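Local coordinates for protein NAD nucleotidase (Haemophilus influenzae, PDB 3ZTV) that degrades NAD to adenosine and nicotinamide riboside, combining NAD pyrophosphatase and 5'-nucleotidase activities in one zinc-dependent periplasmic enzyme, at residues Y143-V148 with K191-N196; I185-L190 with N196-L201; T388-E393 with K551-H556. One frame throughout, in Å; residues are numbered along the deposited sequence.

Contact 1 (Y143-V148 with K191-N196); sequences YDIFTV and KQQGIN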
ATOM      1  N   TYR A 143      -5.464 -13.636  12.909  1.00  5.76           N
ATOM      2  CA  TYR A 143      -5.956 -13.118  14.188  1.00  6.37           C
ATOM      3  C   TYR A 143      -6.582 -14.253  14.980  1.00  7.41           C
ATOM      4  O   TYR A 143      -6.771 -15.357  14.464  1.00  6.24           O
ATOM      5  CB  TYR A 143      -6.986 -11.991  13.990  1.00  6.72           C
ATOM      6  CG  TYR A 143      -8.338 -12.475  13.494  1.00  7.19           C
ATOM      7  CD1 TYR A 143      -8.549 -12.779  12.142  1.00  8.30           C
ATOM      8  CD2 TYR A 143      -9.404 -12.658  14.372  1.00 10.07           C
ATOM      9  CE1 TYR A 143      -9.784 -13.226  11.686  1.00  8.63           C
ATOM     10  CE2 TYR A 143     -10.641 -13.121  13.920  1.00 11.98           C
ATOM     11  CZ  TYR A 143     -10.822 -13.396  12.574  1.00 10.95           C
ATOM     12  OH  TYR A 143     -12.042 -13.851  12.106  1.00 15.06           O
ATOM     13  N   ASP A 144      -6.881 -13.978  16.247  1.00  7.24           N
ATOM     14  CA  ASP A 144      -7.692 -14.875  17.065  1.00  7.51           C
ATOM     15  C   ASP A 144      -8.629 -14.029  17.932  1.00  8.90           C
ATOM     16  O   ASP A 144      -8.364 -12.848  18.186  1.00 10.52           O
ATOM     17  CB  ASP A 144      -6.827 -15.811  17.929  1.00  7.62           C
ATOM     18  CG  ASP A 144      -7.620 -16.985  18.490  1.00 11.49           C
ATOM     19  OD1 ASP A 144      -8.516 -17.488  17.785  1.00 13.85           O
ATOM     20  OD2 ASP A 144      -7.353 -17.417  19.634  1.00 11.93           O
ATOM     21  N   ILE A 145      -9.746 -14.622  18.349  1.00  9.58           N
ATOM     22  CA  ILE A 145     -10.674 -13.973  19.268  1.00 10.21           C
ATOM     23  C   ILE A 145     -10.803 -14.817  20.522  1.00 12.34           C
ATOM     24  O   ILE A 145     -11.051 -16.020  20.438  1.00 14.49           O
ATOM     25  CB  ILE A 145     -12.076 -13.819  18.639  1.00 11.07           C
ATOM     26  CG1 ILE A 145     -12.034 -12.833  17.469  1.00 11.87           C
ATOM     27  CG2 ILE A 145     -13.088 -13.355  19.684  1.00 13.18           C
ATOM     28  CD1 ILE A 145     -13.261 -12.914  16.548  1.00 13.94           C
ATOM     29  N   PHE A 146     -10.609 -14.204  21.682  1.00 13.53           N
ATOM     30  CA  PHE A 146     -10.826 -14.916  22.934  1.00 12.43           C
ATOM     31  C   PHE A 146     -11.862 -14.178  23.773  1.00 14.43           C
ATOM     32  O   PHE A 146     -12.161 -13.011  23.519  1.00 15.07           O
ATOM     33  CB  PHE A 146      -9.511 -15.136  23.698  1.00 14.61           C
ATOM     34  CG  PHE A 146      -8.786 -13.869  24.054  1.00 13.85           C
ATOM     35  CD1 PHE A 146      -7.891 -13.290  23.173  1.00 12.21           C
ATOM     36  CD2 PHE A 146      -8.991 -13.264  25.286  1.00 15.74           C
ATOM     37  CE1 PHE A 146      -7.222 -12.120  23.502  1.00 14.02           C
ATOM     38  CE2 PHE A 146      -8.320 -12.102  25.622  1.00 14.30           C
ATOM     39  CZ  PHE A 146      -7.438 -11.533  24.728  1.00 12.65           C
ATOM     40  N   THR A 147     -12.418 -14.863  24.763  1.00 16.55           N
ATOM     41  CA  THR A 147     -13.489 -14.293  25.560  1.00 18.15           C
ATOM     42  C   THR A 147     -13.051 -14.150  27.009  1.00 18.87           C
ATOM     43  O   THR A 147     -12.539 -15.093  27.611  1.00 22.26           O
ATOM     44  CB  THR A 147     -14.772 -15.148  25.469  1.00 20.69           C
ATOM     45  OG1 THR A 147     -15.286 -15.096  24.131  1.00 21.50           O
ATOM     46  CG2 THR A 147     -15.829 -14.639  26.432  1.00 23.98           C
ATOM     47  N   VAL A 148     -13.229 -12.950  27.545  1.00 16.72           N
ATOM     48  CA  VAL A 148     -12.976 -12.690  28.951  1.00 18.45           C
ATOM     49  C   VAL A 148     -14.287 -12.264  29.582  1.00 20.68           C
ATOM     50  O   VAL A 148     -14.878 -11.263  29.180  1.00 21.28           O
ATOM     51  CB  VAL A 148     -11.942 -11.570  29.150  1.00 21.95           C
ATOM     52  CG1 VAL A 148     -11.815 -11.229  30.628  1.00 22.40           C
ATOM     53  CG2 VAL A 148     -10.598 -11.973  28.572  1.00 23.99           C
ATOM     54  N   LYS A 191     -15.025  -5.039  13.652  1.00 13.16           N
ATOM     55  CA  LYS A 191     -16.046  -4.222  14.310  1.00 15.66           C
ATOM     56  C   LYS A 191     -17.456  -4.820  14.289  1.00 15.82           C
ATOM     57  O   LYS A 191     -18.107  -4.910  15.327  1.00 18.27           O
ATOM     58  CB  LYS A 191     -16.085  -2.815  13.710  1.00 15.96           C
ATOM     59  CG  LYS A 191     -14.832  -1.998  13.943  1.00 18.14           C
ATOM     60  CD  LYS A 191     -14.897  -0.682  13.173  1.00 19.62           C
ATOM     61  CE  LYS A 191     -16.195   0.057  13.447  1.00 25.10           C
ATOM     62  NZ  LYS A 191     -16.324   1.288  12.615  1.00 23.77           N
ATOM     63  N   GLN A 192     -17.927  -5.215  13.107  1.00 15.68           N
ATOM     64  CA  GLN A 192     -19.308  -5.683  12.948  1.00 14.08           C
ATOM     65  C   GLN A 192     -19.557  -7.030  13.614  1.00 15.14           C
ATOM     66  O   GLN A 192     -20.692  -7.508  13.662  1.00 17.68           O
ATOM     67  CB  GLN A 192     -19.707  -5.746  11.471  1.00 13.31           C
ATOM     68  CG  GLN A 192     -18.959  -6.784  10.677  1.00 13.72           C
ATOM     69  CD  GLN A 192     -19.064  -6.541   9.185  1.00 10.68           C
ATOM     70  OE1 GLN A 192     -18.468  -5.602   8.658  1.00 11.07           O
ATOM     71  NE2 GLN A 192     -19.824  -7.387   8.494  1.00 11.70           N
ATOM     72  N   GLN A 193     -18.498  -7.637  14.138  1.00 14.74           N
ATOM     73  CA  GLN A 193     -18.636  -8.878  14.887  1.00 14.43           C
ATOM     74  C   GLN A 193     -18.882  -8.597  16.367  1.00 13.95           C
ATOM     75  O   GLN A 193     -18.906  -9.518  17.185  1.00 17.77           O
ATOM     76  CB  GLN A 193     -17.408  -9.760  14.690  1.00 15.47           C
ATOM     77  CG  GLN A 193     -17.160 -10.093  13.228  1.00 16.41           C
ATOM     78  CD  GLN A 193     -15.855 -10.812  13.001  1.00 18.29           C
ATOM     79  OE1 GLN A 193     -15.547 -11.800  13.673  1.00 18.18           O
ATOM     80  NE2 GLN A 193     -15.069 -10.316  12.052  1.00 18.10           N
ATOM     81  N   GLY A 194     -19.094  -7.326  16.691  1.00 14.39           N
ATOM     82  CA  GLY A 194     -19.376  -6.914  18.055  1.00 15.73           C
ATOM     83  C   GLY A 194     -18.119  -6.852  18.902  1.00 14.69           C
ATOM     84  O   GLY A 194     -18.149  -7.141  20.100  1.00 18.27           O
ATOM     85  N   ILE A 195     -17.007  -6.478  18.280  1.00 11.50           N
ATOM     86  CA  ILE A 195     -15.722  -6.415  18.973  1.00 10.82           C
ATOM     87  C   ILE A 195     -15.253  -4.975  19.051  1.00 10.35           C
ATOM     88  O   ILE A 195     -15.138  -4.293  18.035  1.00 12.81           O
ATOM     89  CB  ILE A 195     -14.673  -7.256  18.247  1.00 10.93           C
ATOM     90  CG1 ILE A 195     -15.097  -8.720  18.284  1.00 13.26           C
ATOM     91  CG2 ILE A 195     -13.297  -7.050  18.869  1.00 12.89           C
ATOM     92  CD1 ILE A 195     -14.255  -9.631  17.443  1.00 14.94           C
ATOM     93  N   ASN A 196     -14.993  -4.504  20.268  1.00  9.22           N
ATOM     94  CA  ASN A 196     -14.505  -3.147  20.459  1.00  8.39           C
ATOM     95  C   ASN A 196     -13.236  -3.109  21.309  1.00  7.78           C
ATOM     96  O   ASN A 196     -12.835  -2.049  21.777  1.00  8.20           O
ATOM     97  CB  ASN A 196     -15.601  -2.243  21.052  1.00 10.42           C
ATOM     98  CG  ASN A 196     -16.095  -2.720  22.411  1.00 11.38           C
ATOM     99  OD1 ASN A 196     -15.383  -3.396  23.153  1.00 11.87           O
ATOM    100  ND2 ASN A 196     -17.330  -2.355  22.750  1.00 13.72           N
TER
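Ile-145 overlaps Ile-195 through the tips of the two side chains, which approach at a slant: the CD1 methyls lie 3.5 Å apart, and Ile-145 CG1 follows at 3.9 Å from Ile-195 CD1. Each isoleucine places CG1 anti to its carbonyl carbon and continues extended (chi2 164° and 172°), so the delta methyls reach across the 9.1 Å between the CA atoms of Ile-145 and Ile-195. The methyl of Ile-145 also touches Gln-193, whose amide oxygen OE1 is 3.8 Å from Ile-145 CD1. The Tyr-143 ring holds Ile-145 CG1 at an edge, in plane. The contact joins strand 143-148, an outermost strand of its sheet, to the loop between helix 179-191 and strand 198-203 in the calcineurin-like phosphoesterase fold. A subunit interface adjoins: Tyr-143 O accepts from Gln-192 NE2 of the second subunit, and the bond is repeated with the roles exchanged. Packing alone joins strand 143-148 to 191-196, two methyls and an amide oxygen against a methyl, which implies little directional preference; a polar hold on the loop comes instead from the next strand, 151-159, where Lys-152 touches both isoleucines and donates to Gln-193 O.

Contact 2 (I185-L190 with N196-L201); sequences IMANAL and NKIILL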
ATOM      1  N   ILE A 185      -7.438  -2.462   8.016  1.00  5.11           N
ATOM      2  CA  ILE A 185      -8.430  -3.308   7.374  1.00  5.54           C
ATOM      3  C   ILE A 185      -8.825  -4.440   8.326  1.00  5.42           C
ATOM      4  O   ILE A 185     -10.012  -4.761   8.461  1.00  5.96           O
ATOM      5  CB  ILE A 185      -7.918  -3.842   6.024  1.00  5.35           C
ATOM      6  CG1 ILE A 185      -7.681  -2.690   5.036  1.00  5.87           C
ATOM      7  CG2 ILE A 185      -8.882  -4.881   5.442  1.00  6.23           C
ATOM      8  CD1 ILE A 185      -8.871  -1.727   4.887  1.00  7.38           C
ATOM      9  N   MET A 186      -7.841  -5.027   9.014  1.00  5.48           N
ATOM     10  CA  MET A 186      -8.153  -6.087   9.977  1.00  4.99           C
ATOM     11  C   MET A 186      -9.055  -5.575  11.099  1.00  4.95           C
ATOM     12  O   MET A 186     -10.051  -6.215  11.444  1.00  6.28           O
ATOM     13  CB  MET A 186      -6.877  -6.673  10.590  1.00  5.32           C
ATOM     14  CG  MET A 186      -6.063  -7.539   9.627  1.00  6.44           C
ATOM     15  SD  MET A 186      -6.917  -9.044   9.046  1.00  6.51           S
ATOM     16  CE  MET A 186      -7.206  -9.877  10.604  1.00  8.40           C
ATOM     17  N   ALA A 187      -8.708  -4.431  11.680  1.00  4.93           N
ATOM     18  CA  ALA A 187      -9.478  -3.899  12.794  1.00  5.45           C
ATOM     19  C   ALA A 187     -10.881  -3.497  12.327  1.00  6.05           C
ATOM     20  O   ALA A 187     -11.858  -3.724  13.037  1.00  6.91           O
ATOM     21  CB  ALA A 187      -8.752  -2.726  13.444  1.00  5.82           C
ATOM     22  N   ASN A 188     -10.978  -2.935  11.120  1.00  5.25           N
ATOM     23  CA  ASN A 188     -12.273  -2.476  10.610  1.00  7.10           C
ATOM     24  C   ASN A 188     -13.235  -3.630  10.405  1.00  6.28           C
ATOM     25  O   ASN A 188     -14.430  -3.519  10.699  1.00  7.93           O
ATOM     26  CB  ASN A 188     -12.100  -1.678   9.315  1.00  6.96           C
ATOM     27  CG  ASN A 188     -13.396  -1.012   8.869  1.00  6.96           C
ATOM     28  OD1 ASN A 188     -13.963  -0.194   9.599  1.00  8.81           O
ATOM     29  ND2 ASN A 188     -13.865  -1.350   7.658  1.00  7.07           N
ATOM     30  N   ALA A 189     -12.711  -4.746   9.911  1.00  7.09           N
ATOM     31  CA  ALA A 189     -13.529  -5.930   9.676  1.00  8.84           C
ATOM     32  C   ALA A 189     -14.053  -6.554  10.963  1.00  8.71           C
ATOM     33  O   ALA A 189     -15.144  -7.128  10.988  1.00  9.96           O
ATOM     34  CB  ALA A 189     -12.753  -6.960   8.870  1.00  9.17           C
ATOM     35  N   LEU A 190     -13.272  -6.449  12.032  1.00 11.15           N
ATOM     36  CA  LEU A 190     -13.662  -7.046  13.306  1.00 12.53           C
ATOM     37  C   LEU A 190     -14.814  -6.307  13.997  1.00 11.88           C
ATOM     38  O   LEU A 190     -15.523  -6.889  14.816  1.00 15.56           O
ATOM     39  CB  LEU A 190     -12.452  -7.149  14.237  1.00 13.55           C
ATOM     40  CG  LEU A 190     -11.435  -8.210  13.818  1.00 12.33           C
ATOM     41  CD1 LEU A 190     -10.078  -7.950  14.451  1.00 13.62           C
ATOM     42  CD2 LEU A 190     -11.930  -9.615  14.152  1.00 14.78           C
ATOM     43  N   ASN A 196     -14.993  -4.504  20.268  1.00  9.22           N
ATOM     44  CA  ASN A 196     -14.505  -3.147  20.459  1.00  8.39           C
ATOM     45  C   ASN A 196     -13.236  -3.109  21.309  1.00  7.78           C
ATOM     46  O   ASN A 196     -12.835  -2.049  21.777  1.00  8.20           O
ATOM     47  CB  ASN A 196     -15.601  -2.243  21.052  1.00 10.42           C
ATOM     48  CG  ASN A 196     -16.095  -2.720  22.411  1.00 11.38           C
ATOM     49  OD1 ASN A 196     -15.383  -3.396  23.153  1.00 11.87           O
ATOM     50  ND2 ASN A 196     -17.330  -2.355  22.750  1.00 13.72           N
ATOM     51  N   LYS A 197     -12.606  -4.271  21.472  1.00  6.89           N
ATOM     52  CA  LYS A 197     -11.360  -4.400  22.213  1.00  6.86           C
ATOM     53  C   LYS A 197     -10.409  -5.187  21.321  1.00  5.93           C
ATOM     54  O   LYS A 197     -10.652  -6.366  21.014  1.00  7.31           O
ATOM     55  CB  LYS A 197     -11.610  -5.127  23.528  1.00  7.96           C
ATOM     56  CG  LYS A 197     -12.511  -4.338  24.468  1.00  9.27           C
ATOM     57  CD  LYS A 197     -12.862  -5.146  25.708  1.00 10.61           C
ATOM     58  CE  LYS A 197     -13.964  -6.148  25.441  1.00 11.64           C
ATOM     59  NZ  LYS A 197     -15.262  -5.449  25.224  1.00 11.95           N
ATOM     60  N   ILE A 198      -9.334  -4.522  20.892  1.00  5.70           N
ATOM     61  CA  ILE A 198      -8.421  -5.089  19.897  1.00  6.35           C
ATOM     62  C   ILE A 198      -6.967  -4.845  20.293  1.00  6.24           C
ATOM     63  O   ILE A 198      -6.563  -3.702  20.579  1.00  6.80           O
ATOM     64  CB  ILE A 198      -8.700  -4.520  18.486  1.00  7.06           C
ATOM     65  CG1 ILE A 198     -10.152  -4.817  18.084  1.00  7.86           C
ATOM     66  CG2 ILE A 198      -7.735  -5.108  17.467  1.00  8.51           C
ATOM     67  CD1 ILE A 198     -10.546  -4.350  16.679  1.00  9.85           C
ATOM     68  N   ILE A 199      -6.202  -5.937  20.311  1.00  5.60           N
ATOM     69  CA  ILE A 199      -4.782  -5.921  20.622  1.00  7.17           C
ATOM     70  C   ILE A 199      -4.014  -6.235  19.344  1.00  6.87           C
ATOM     71  O   ILE A 199      -4.367  -7.171  18.618  1.00  6.70           O
ATOM     72  CB  ILE A 199      -4.424  -7.029  21.638  1.00  6.60           C
ATOM     73  CG1 ILE A 199      -5.325  -6.960  22.871  1.00 10.84           C
ATOM     74  CG2 ILE A 199      -2.932  -6.980  22.004  1.00  7.08           C
ATOM     75  CD1 ILE A 199      -5.230  -5.684  23.622  1.00 12.17           C
ATOM     76  N   LEU A 200      -2.979  -5.453  19.061  1.00  5.51           N
ATOM     77  CA  LEU A 200      -2.110  -5.718  17.919  1.00  4.99           C
ATOM     78  C   LEU A 200      -0.745  -6.175  18.458  1.00  4.76           C
ATOM     79  O   LEU A 200      -0.092  -5.457  19.224  1.00  5.41           O
ATOM     80  CB  LEU A 200      -1.969  -4.447  17.083  1.00  6.51           C
ATOM     81  CG  LEU A 200      -1.123  -4.533  15.815  1.00  5.34           C
ATOM     82  CD1 LEU A 200      -1.788  -5.455  14.808  1.00  7.28           C
ATOM     83  CD2 LEU A 200      -0.911  -3.151  15.219  1.00  6.92           C
ATOM     84  N   LEU A 201      -0.349  -7.386  18.084  1.00  4.08           N
ATOM     85  CA  LEU A 201       0.929  -7.988  18.465  1.00  5.06           C
ATOM     86  C   LEU A 201       1.836  -7.845  17.243  1.00  4.49           C
ATOM     87  O   LEU A 201       1.714  -8.602  16.266  1.00  4.98           O
ATOM     88  CB  LEU A 201       0.716  -9.455  18.842  1.00  5.41           C
ATOM     89  CG  LEU A 201       1.934 -10.233  19.338  1.00  4.57           C
ATOM     90  CD1 LEU A 201       2.582  -9.567  20.554  1.00  5.42           C
ATOM     91  CD2 LEU A 201       1.564 -11.668  19.647  1.00  6.62           C
TER
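The flat group met across this contact is the peptide carbonyl of Ala-187, whose oxygen lies 3.9 Å from Ile-198 CD1; no aromatic face or edge takes part. The same methyl touches Ala-187 CB at 4.0 Å and Leu-190 CB at 4.2 Å, so one strand side chain meets two helix residues three positions apart. The CB of Ile-198 points toward the helix; chi1 of -58° sets CG1 beside the backbone N, and the extended chi2 of -178° carries CD1 out to the helix. The small Ala-187 is consistent with the close approach, its CA being 7.3 Å from that of Ile-198. Away from the helix, at the start of 196-201, Lys-197 NZ donates to Asn-196 OD1 at 2.9 Å, tilted 16° from the carbonyl plane, and the ammonium also forms a salt bridge with Glu-151. The buried lysine therefore has both a neutral and an anionic partner. Strands 151-159 and 198-203 are adjacent and parallel, and the connection between them includes helix 179-191, a beta-alpha-beta crossover with further short elements in the link. Ile-156 of strand 151-159 touches Met-186 and Ile-198, and Ala-154 touches Leu-190; the loop residue Ile-219 packs on Ala-187, while on the helix Ile-185 packs on Met-186 of the second subunit.

Contact 3 (T388-E393 with K551-H556); sequences TRFIAE and KFMKKH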
ATOM      1  N   THR A 388      41.289 -10.155   7.418  1.00  9.60           N
ATOM      2  CA  THR A 388      40.263  -9.115   7.516  1.00 11.33           C
ATOM      3  C   THR A 388      39.374  -9.086   6.271  1.00 10.24           C
ATOM      4  O   THR A 388      38.153  -8.925   6.375  1.00  9.90           O
ATOM      5  CB  THR A 388      40.873  -7.729   7.781  1.00  9.16           C
ATOM      6  OG1 THR A 388      41.632  -7.775   8.996  1.00 11.07           O
ATOM      7  CG2 THR A 388      39.777  -6.682   7.918  1.00 10.23           C
ATOM      8  N   ARG A 389      39.974  -9.246   5.090  1.00 10.68           N
ATOM      9  CA  ARG A 389      39.186  -9.388   3.865  1.00 10.29           C
ATOM     10  C   ARG A 389      38.223 -10.573   3.988  1.00 10.01           C
ATOM     11  O   ARG A 389      37.053 -10.473   3.616  1.00 11.15           O
ATOM     12  CB  ARG A 389      40.092  -9.523   2.631  1.00 11.78           C
ATOM     13  CG  ARG A 389      39.356  -9.602   1.297  1.00 11.06           C
ATOM     14  CD  ARG A 389      39.163 -11.037   0.848  1.00 14.08           C
ATOM     15  NE  ARG A 389      38.359 -11.151  -0.370  1.00 13.44           N
ATOM     16  CZ  ARG A 389      38.847 -11.394  -1.583  1.00 15.19           C
ATOM     17  NH1 ARG A 389      40.152 -11.541  -1.771  1.00 15.96           N
ATOM     18  NH2 ARG A 389      38.022 -11.489  -2.616  1.00 16.13           N
ATOM     19  N   PHE A 390      38.709 -11.688   4.522  1.00 10.44           N
ATOM     20  CA  PHE A 390      37.862 -12.848   4.773  1.00 11.86           C
ATOM     21  C   PHE A 390      36.654 -12.485   5.650  1.00 10.81           C
ATOM     22  O   PHE A 390      35.510 -12.816   5.326  1.00 10.16           O
ATOM     23  CB  PHE A 390      38.694 -13.941   5.445  1.00 13.30           C
ATOM     24  CG  PHE A 390      38.005 -15.269   5.533  1.00 18.73           C
ATOM     25  CD1 PHE A 390      36.869 -15.529   4.793  1.00 21.23           C
ATOM     26  CD2 PHE A 390      38.513 -16.268   6.347  1.00 20.97           C
ATOM     27  CE1 PHE A 390      36.241 -16.749   4.875  1.00 23.39           C
ATOM     28  CE2 PHE A 390      37.889 -17.494   6.433  1.00 26.41           C
ATOM     29  CZ  PHE A 390      36.749 -17.737   5.693  1.00 25.43           C
ATOM     30  N   ILE A 391      36.912 -11.816   6.768  1.00 10.12           N
ATOM     31  CA  ILE A 391      35.821 -11.426   7.652  1.00  9.53           C
ATOM     32  C   ILE A 391      34.842 -10.506   6.919  1.00  9.06           C
ATOM     33  O   ILE A 391      33.624 -10.651   7.048  1.00 10.28           O
ATOM     34  CB  ILE A 391      36.332 -10.784   8.961  1.00  9.94           C
ATOM     35  CG1 ILE A 391      37.176 -11.794   9.747  1.00 12.24           C
ATOM     36  CG2 ILE A 391      35.157 -10.297   9.799  1.00 10.59           C
ATOM     37  CD1 ILE A 391      36.479 -13.094   9.990  1.00 13.24           C
ATOM     38  N   ALA A 392      35.366  -9.567   6.133  1.00  8.74           N
ATOM     39  CA  ALA A 392      34.494  -8.705   5.334  1.00 10.28           C
ATOM     40  C   ALA A 392      33.621  -9.524   4.379  1.00 10.23           C
ATOM     41  O   ALA A 392      32.445  -9.209   4.187  1.00  9.36           O
ATOM     42  CB  ALA A 392      35.302  -7.655   4.574  1.00  9.67           C
ATOM     43  N   GLU A 393      34.185 -10.577   3.801  1.00 10.35           N
ATOM     44  CA  GLU A 393      33.406 -11.462   2.925  1.00 10.49           C
ATOM     45  C   GLU A 393      32.274 -12.183   3.673  1.00 10.38           C
ATOM     46  O   GLU A 393      31.199 -12.393   3.114  1.00 11.04           O
ATOM     47  CB  GLU A 393      34.303 -12.477   2.201  1.00 11.87           C
ATOM     48  CG  GLU A 393      35.358 -11.861   1.282  1.00 12.13           C
ATOM     49  CD  GLU A 393      34.812 -11.401  -0.066  1.00 13.81           C
ATOM     50  OE1 GLU A 393      33.619 -11.630  -0.367  1.00 12.79           O
ATOM     51  OE2 GLU A 393      35.597 -10.796  -0.829  1.00 12.85           O
ATOM     52  N   LYS A 551      27.987 -19.144   8.958  1.00 10.47           N
ATOM     53  CA  LYS A 551      27.223 -19.245   7.708  1.00 10.31           C
ATOM     54  C   LYS A 551      28.136 -19.343   6.486  1.00 12.74           C
ATOM     55  O   LYS A 551      27.867 -20.098   5.547  1.00 14.23           O
ATOM     56  CB  LYS A 551      26.310 -18.038   7.525  1.00 14.14           C
ATOM     57  CG  LYS A 551      25.170 -17.939   8.502  1.00 14.00           C
ATOM     58  CD  LYS A 551      24.256 -16.798   8.089  1.00 15.15           C
ATOM     59  CE  LYS A 551      23.202 -16.531   9.142  1.00 15.08           C
ATOM     60  NZ  LYS A 551      22.285 -15.431   8.725  1.00 13.34           N
ATOM     61  N   PHE A 552      29.196 -18.546   6.478  1.00 11.71           N
ATOM     62  CA  PHE A 552      30.128 -18.540   5.357  1.00 12.88           C
ATOM     63  C   PHE A 552      30.764 -19.915   5.166  1.00 15.29           C
ATOM     64  O   PHE A 552      30.845 -20.419   4.045  1.00 15.94           O
ATOM     65  CB  PHE A 552      31.190 -17.455   5.549  1.00 15.01           C
ATOM     66  CG  PHE A 552      32.130 -17.308   4.383  1.00 14.93           C
ATOM     67  CD1 PHE A 552      33.276 -18.078   4.308  1.00 16.76           C
ATOM     68  CD2 PHE A 552      31.871 -16.396   3.373  1.00 15.81           C
ATOM     69  CE1 PHE A 552      34.146 -17.955   3.241  1.00 19.50           C
ATOM     70  CE2 PHE A 552      32.741 -16.261   2.304  1.00 17.04           C
ATOM     71  CZ  PHE A 552      33.881 -17.044   2.242  1.00 20.60           C
ATOM     72  N   MET A 553      31.205 -20.532   6.257  1.00 13.31           N
ATOM     73  CA  MET A 553      31.797 -21.858   6.153  1.00 13.58           C
ATOM     74  C   MET A 553      30.775 -22.908   5.724  1.00 15.09           C
ATOM     75  O   MET A 553      31.114 -23.854   5.019  1.00 15.07           O
ATOM     76  CB  MET A 553      32.481 -22.264   7.463  1.00 12.93           C
ATOM     77  CG  MET A 553      33.663 -21.385   7.862  1.00 14.29           C
ATOM     78  SD  MET A 553      34.954 -21.273   6.601  1.00 16.73           S
ATOM     79  CE  MET A 553      35.266 -22.999   6.230  1.00 16.55           C
ATOM     80  N   LYS A 554      29.527 -22.754   6.146  1.00 13.92           N
ATOM     81  CA  LYS A 554      28.486 -23.677   5.703  1.00 15.30           C
ATOM     82  C   LYS A 554      28.286 -23.586   4.193  1.00 17.49           C
ATOM     83  O   LYS A 554      27.961 -24.579   3.542  1.00 18.05           O
ATOM     84  CB  LYS A 554      27.161 -23.398   6.410  1.00 15.94           C
ATOM     85  CG  LYS A 554      27.125 -23.809   7.875  1.00 18.49           C
ATOM     86  CD  LYS A 554      25.732 -23.595   8.451  1.00 20.61           C
ATOM     87  CE  LYS A 554      25.653 -24.021   9.909  1.00 20.62           C
ATOM     88  NZ  LYS A 554      25.637 -25.497  10.069  1.00 24.76           N
ATOM     89  N   LYS A 555      28.487 -22.393   3.644  1.00 15.00           N
ATOM     90  CA  LYS A 555      28.339 -22.171   2.208  1.00 17.88           C
ATOM     91  C   LYS A 555      29.577 -22.654   1.462  1.00 20.68           C
ATOM     92  O   LYS A 555      29.486 -23.129   0.326  1.00 21.40           O
ATOM     93  CB  LYS A 555      28.098 -20.688   1.919  1.00 18.36           C
ATOM     94  CG  LYS A 555      27.736 -20.386   0.470  1.00 24.71           C
ATOM     95  CD  LYS A 555      27.545 -18.892   0.230  1.00 26.94           C
ATOM     96  CE  LYS A 555      28.865 -18.146   0.326  1.00 27.21           C
ATOM     97  NZ  LYS A 555      28.842 -16.795  -0.320  1.00 29.72           N
ATOM     98  N   HIS A 556      30.732 -22.523   2.111  1.00 18.04           N
ATOM     99  CA  HIS A 556      32.005 -22.958   1.547  1.00 18.55           C
ATOM    100  C   HIS A 556      32.654 -24.005   2.441  1.00 17.72           C
ATOM    101  O   HIS A 556      33.686 -23.732   3.057  1.00 17.63           O
ATOM    102  CB  HIS A 556      32.970 -21.777   1.434  1.00 18.09           C
ATOM    103  CG  HIS A 556      32.500 -20.684   0.528  1.00 22.34           C
ATOM    104  ND1 HIS A 556      32.024 -19.480   1.000  1.00 22.10           N
ATOM    105  CD2 HIS A 556      32.457 -20.603  -0.823  1.00 24.38           C
ATOM    106  CE1 HIS A 556      31.705 -18.706  -0.022  1.00 25.52           C
ATOM    107  NE2 HIS A 556      31.952 -19.365  -1.138  1.00 27.08           N
TER
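Phe-390 and Phe-552 form an offset edge-to-face pair: the edge of the Phe-390 ring is directed toward the face of Phe-552, with centroids 5.0 Å apart and planes inclined at 71°. The modelled approach of the two CE1 atoms is doubtfully short. Met-553 meets the same outer end of the Phe-390 ring, at CZ. Its bent chain brings Met-553 SD to 4.1 Å from Phe-390 CZ and 5.4 Å from the ring centroid, near the ring plane, a Met-aromatic contact at the edge. Glu-393 lies against Phe-552 with its CB, 4.1 Å from CE2 of that ring, and with its backbone O, also 4.1 Å from Phe-552 CD2. These side chains join helix 386-396, in the C-terminal nucleotidase domain, to helix 545-555, the short segments running almost perpendicular (87°) with their axes 11.4 Å apart. The aromatic cluster extends beyond them: Phe-559 meets both Phe-390 and Phe-552, and Phe-549 packs edge-to-face with Phe-390. The bend of Glu-393 at chi2 turns its carboxylate back along its own helix, where Arg-389 grips OE2 side-on. Arg-389 NE donates to Glu-393 OE2 at 2.8 Å on its anti side, a salt bridge within helix 386-396, whereas Arg-389 NH2 donates to Glu-393 OE2 at 3.1 Å from above the carboxylate plane. Arg-389 also reaches Ser-564 O through NH1 and makes a cation-pi contact with Tyr-562. At the end of helix 545-555, His-556 places ND1 over one face of Phe-552, offset toward the rim, and donates a weak hydrogen bond to Phe-552 O.

Overall arrangement
Contacts 1 and 2 are neighbours, with centres 8 Å apart; they share Asn-196 and serve the same sheet. Tyr-143 of contact 1 packs on both Met-186 and Leu-190 of contact 2, while Ile-145 and Ile-195 touch Leu-190. Contact 2 is buried between helix and strand, whereas contact 1 is only partly buried at the sheet's outer strand; both segment pairs reach the second subunit. Contact 3 lies on the opposite side of the chain's centre, its centre about 49 Å from that of contact 1 and 45 Å from that of contact 2, and meets no other subunit. Aliphatic methyls carry the first two contacts, while aromatic rings and sulfur join two helices of the third through buried side chains.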